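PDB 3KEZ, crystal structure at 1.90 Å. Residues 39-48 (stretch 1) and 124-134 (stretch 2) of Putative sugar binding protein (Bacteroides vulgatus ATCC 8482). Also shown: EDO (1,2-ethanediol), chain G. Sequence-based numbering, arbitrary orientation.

Stretch 1 39-48: AYSGRLVYYG
Stretch 2 (124-134) GMALFDLTRIF

How are the two backbones laid out? Stretch 2 is helical throughout, 124-134, with phi/psi near -65/-42 as far as T131, with R132 at -75/-27 and F134 at -110/-6, and regular i to i-4 bonds such as D129 N to M125 O, 2.9 Å. Stretch 1 starts as a type I turn from A39 to G42, closed by G42 N to A39 O at 3.2 Å; G42 (-161/-92) then caps a helix running from R43 onward. Both chains advance in the same general direction, with L44 CA 7.9 Å from D129 CA and Y47 CA 8.6 Å from I133 CA.

What bridges the gap at the turn? Y40 (chi1 m, -68°; chi2 -74°) points toward stretch 2 and extends its ring across the space. Its OH donates to D129 OD2 at 2.6 Å, a short bond to a carboxylate oxygen lying at the edge of the ring, near its plane. M125, a selenomethionine (t, t, m), sits oblique to the Y40 ring, with SE 4.6 Å from its centroid, while M125 CG is 3.7 Å from Y40 OH.

How is the D129 carboxylate held? With chi1 m at -89°, it offers OD2 to Y40 and OD1 to R132 on its own helix. R132 (p, t, t) turns its guanidinium back, placing NE 3.0 Å and NH2 2.8 Å from D129 OD1 in a salt bridge. A water 3.1 Å from L44 O and 3.3 Å from D129 OD1 adds a polar link between the stretches.

Which bumps fill the hollow further along? I133 (m, t) reaches between L44 and Y47, one helical turn apart. Its CD1 lies 3.7 Å from L44 CD2 (L44 is m, t), and its CG1 lies 4.3 Å from Y47 CD2, oblique to that ring (chi1 t, chi2 78°). These apolar contacts continue the packing beyond the polar Y40-D129 pair.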

# COMPACT_ATOMS: atom_id res chain seq x y z
N ALA A 39 -7.31 9.15 2.42
CA ALA A 39 -7.28 7.70 2.24
C ALA A 39 -6.15 7.37 1.26
O ALA A 39 -4.98 7.73 1.52
CB ALA A 39 -8.65 7.15 1.77
N TYR A 40 -6.47 6.68 0.16
CA TYR A 40 -5.45 6.14 -0.72
C TYR A 40 -4.85 7.12 -1.73
O TYR A 40 -3.94 6.77 -2.49
CB TYR A 40 -5.97 4.87 -1.41
CG TYR A 40 -6.15 3.75 -0.41
CD1 TYR A 40 -5.02 3.06 0.14
CD2 TYR A 40 -7.42 3.41 0.06
CE1 TYR A 40 -5.20 2.03 1.08
CE2 TYR A 40 -7.60 2.37 1.01
CZ TYR A 40 -6.50 1.69 1.50
OH TYR A 40 -6.71 0.69 2.44
N SER A 41 -5.29 8.37 -1.74
CA SER A 41 -4.59 9.36 -2.55
C SER A 41 -3.58 10.13 -1.70
O SER A 41 -2.95 11.05 -2.19
CB SER A 41 -5.59 10.29 -3.23
OG SER A 41 -6.09 9.75 -4.44
N GLY A 42 -3.39 9.75 -0.43
CA GLY A 42 -2.41 10.45 0.40
C GLY A 42 -1.97 9.68 1.63
O GLY A 42 -1.06 8.85 1.58
N ARG A 43 -2.66 9.93 2.73
CA ARG A 43 -2.18 9.50 4.05
C ARG A 43 -1.92 8.03 4.18
O ARG A 43 -0.94 7.67 4.82
CB ARG A 43 -3.16 9.96 5.15
CG ARG A 43 -3.09 11.45 5.34
CD ARG A 43 -4.02 11.93 6.44
NE ARG A 43 -3.93 13.38 6.62
CZ ARG A 43 -4.76 14.09 7.38
NH1 ARG A 43 -5.72 13.50 8.03
NH2 ARG A 43 -4.61 15.41 7.46
N LEU A 44 -2.77 7.19 3.54
CA LEU A 44 -2.57 5.73 3.63
C LEU A 44 -1.39 5.27 2.79
O LEU A 44 -0.77 4.24 3.10
CB LEU A 44 -3.85 4.94 3.28
CG LEU A 44 -5.02 5.23 4.25
CD1 LEU A 44 -6.25 4.51 3.74
CD2 LEU A 44 -4.72 4.78 5.69
N VAL A 45 -0.99 6.07 1.81
CA VAL A 45 0.15 5.73 1.01
C VAL A 45 1.43 6.18 1.68
O VAL A 45 2.33 5.39 1.87
CB VAL A 45 0.03 6.25 -0.43
CG1 VAL A 45 1.19 5.72 -1.28
CG2 VAL A 45 -1.33 5.76 -1.02
N TYR A 46 1.54 7.46 2.04
CA TYR A 46 2.82 7.94 2.49
C TYR A 46 3.27 7.42 3.84
O TYR A 46 4.45 7.49 4.16
CB TYR A 46 2.94 9.46 2.42
CG TYR A 46 2.13 10.32 3.39
CD1 TYR A 46 2.36 10.30 4.73
CD2 TYR A 46 1.22 11.23 2.91
CE1 TYR A 46 1.65 11.14 5.59
CE2 TYR A 46 0.49 12.06 3.76
CZ TYR A 46 0.75 12.03 5.09
OH TYR A 46 0.06 12.88 5.94
N TYR A 47 2.33 6.94 4.66
CA TYR A 47 2.65 6.52 6.05
C TYR A 47 3.89 5.62 6.10
O TYR A 47 4.86 5.91 6.80
CB TYR A 47 1.44 5.82 6.68
CG TYR A 47 1.63 5.43 8.14
CD1 TYR A 47 1.52 6.36 9.14
CD2 TYR A 47 1.94 4.11 8.50
CE1 TYR A 47 1.71 6.00 10.48
CE2 TYR A 47 2.14 3.76 9.82
CZ TYR A 47 1.99 4.68 10.80
OH TYR A 47 2.14 4.30 12.11
N GLY A 48 3.90 4.57 5.28
CA GLY A 48 4.98 3.60 5.35
C GLY A 48 6.32 4.09 4.78
O GLY A 48 7.35 3.40 4.92
N GLY A 124 -10.83 -6.70 3.07
CA GLY A 124 -9.56 -7.28 3.47
C GLY A 124 -8.43 -6.26 3.46
O GLY A 124 -7.63 -6.19 4.41
N MSE A 125 -8.35 -5.47 2.38
CA MSE A 125 -7.40 -4.38 2.28
C MSE A 125 -7.55 -3.41 3.41
O MSE A 125 -6.56 -2.99 4.04
CB MSE A 125 -7.55 -3.66 0.94
CG MSE A 125 -6.58 -2.54 0.74
SE MSE A 125 -7.05 -1.58 -0.90
CE MSE A 125 -7.03 -3.07 -2.16
N ALA A 126 -8.78 -2.98 3.65
CA ALA A 126 -9.01 -1.93 4.64
C ALA A 126 -8.67 -2.43 6.06
O ALA A 126 -8.05 -1.70 6.85
CB ALA A 126 -10.45 -1.40 4.57
N LEU A 127 -9.08 -3.67 6.37
CA LEU A 127 -8.77 -4.22 7.69
C LEU A 127 -7.26 -4.48 7.81
O LEU A 127 -6.68 -4.25 8.87
CB LEU A 127 -9.59 -5.48 8.02
CG LEU A 127 -9.37 -6.18 9.39
CD1 LEU A 127 -9.57 -5.20 10.51
CD2 LEU A 127 -10.32 -7.40 9.50
N PHE A 128 -6.60 -4.88 6.73
CA PHE A 128 -5.13 -5.03 6.73
C PHE A 128 -4.45 -3.69 7.06
O PHE A 128 -3.55 -3.64 7.92
CB PHE A 128 -4.63 -5.62 5.41
CG PHE A 128 -3.13 -5.78 5.32
CD1 PHE A 128 -2.44 -6.60 6.18
CD2 PHE A 128 -2.40 -5.13 4.31
CE1 PHE A 128 -1.06 -6.79 6.04
CE2 PHE A 128 -1.05 -5.29 4.19
CZ PHE A 128 -0.38 -6.14 5.03
N ASP A 129 -4.90 -2.61 6.43
CA ASP A 129 -4.32 -1.31 6.72
C ASP A 129 -4.56 -0.90 8.17
O ASP A 129 -3.65 -0.40 8.83
CB ASP A 129 -4.78 -0.24 5.71
CG ASP A 129 -3.89 -0.16 4.50
OD1 ASP A 129 -2.66 -0.16 4.72
OD2 ASP A 129 -4.38 -0.13 3.33
N LEU A 130 -5.77 -1.10 8.68
CA LEU A 130 -6.02 -0.77 10.08
C LEU A 130 -5.07 -1.60 10.97
O LEU A 130 -4.52 -1.10 11.92
CB LEU A 130 -7.48 -0.99 10.50
CG LEU A 130 -8.55 0.04 10.08
CD1 LEU A 130 -9.94 -0.57 10.23
CD2 LEU A 130 -8.45 1.29 10.93
N THR A 131 -4.89 -2.86 10.64
CA THR A 131 -4.13 -3.76 11.51
C THR A 131 -2.65 -3.41 11.51
O THR A 131 -2.02 -3.40 12.55
CB THR A 131 -4.39 -5.22 11.08
OG1 THR A 131 -5.79 -5.51 11.19
CG2 THR A 131 -3.59 -6.22 11.97
N ARG A 132 -2.09 -3.08 10.36
CA ARG A 132 -0.66 -2.71 10.32
C ARG A 132 -0.36 -1.30 10.85
O ARG A 132 0.75 -1.05 11.39
CB ARG A 132 -0.04 -2.96 8.95
CG ARG A 132 -0.54 -2.17 7.81
CD ARG A 132 0.10 -2.68 6.53
NE ARG A 132 -0.39 -1.93 5.39
CZ ARG A 132 0.19 -1.82 4.20
NH1 ARG A 132 1.35 -2.41 3.94
NH2 ARG A 132 -0.39 -1.08 3.27
N ILE A 133 -1.34 -0.42 10.77
CA ILE A 133 -1.20 0.95 11.28
C ILE A 133 -1.30 0.99 12.81
O ILE A 133 -0.51 1.69 13.44
CB ILE A 133 -2.21 1.95 10.63
CG1 ILE A 133 -1.88 2.18 9.16
CG2 ILE A 133 -2.26 3.36 11.38
CD1 ILE A 133 -3.05 2.84 8.36
N PHE A 134 -2.25 0.24 13.38
CA PHE A 134 -2.60 0.38 14.80
C PHE A 134 -2.18 -0.80 15.70
O PHE A 134 -2.35 -0.71 16.92
CB PHE A 134 -4.11 0.64 14.98
CG PHE A 134 -4.57 1.98 14.41
CD1 PHE A 134 -4.37 3.15 15.11
CD2 PHE A 134 -5.18 2.05 13.16
CE1 PHE A 134 -4.76 4.38 14.59
CE2 PHE A 134 -5.61 3.28 12.63
CZ PHE A 134 -5.38 4.43 13.32
C1 EDO G . -8.13 16.87 9.71
O1 EDO G . -7.68 15.51 9.60
C2 EDO G . -6.95 17.80 9.47
O2 EDO G . -5.74 17.21 9.97
O HOH W 1 -0.56 2.23 5.44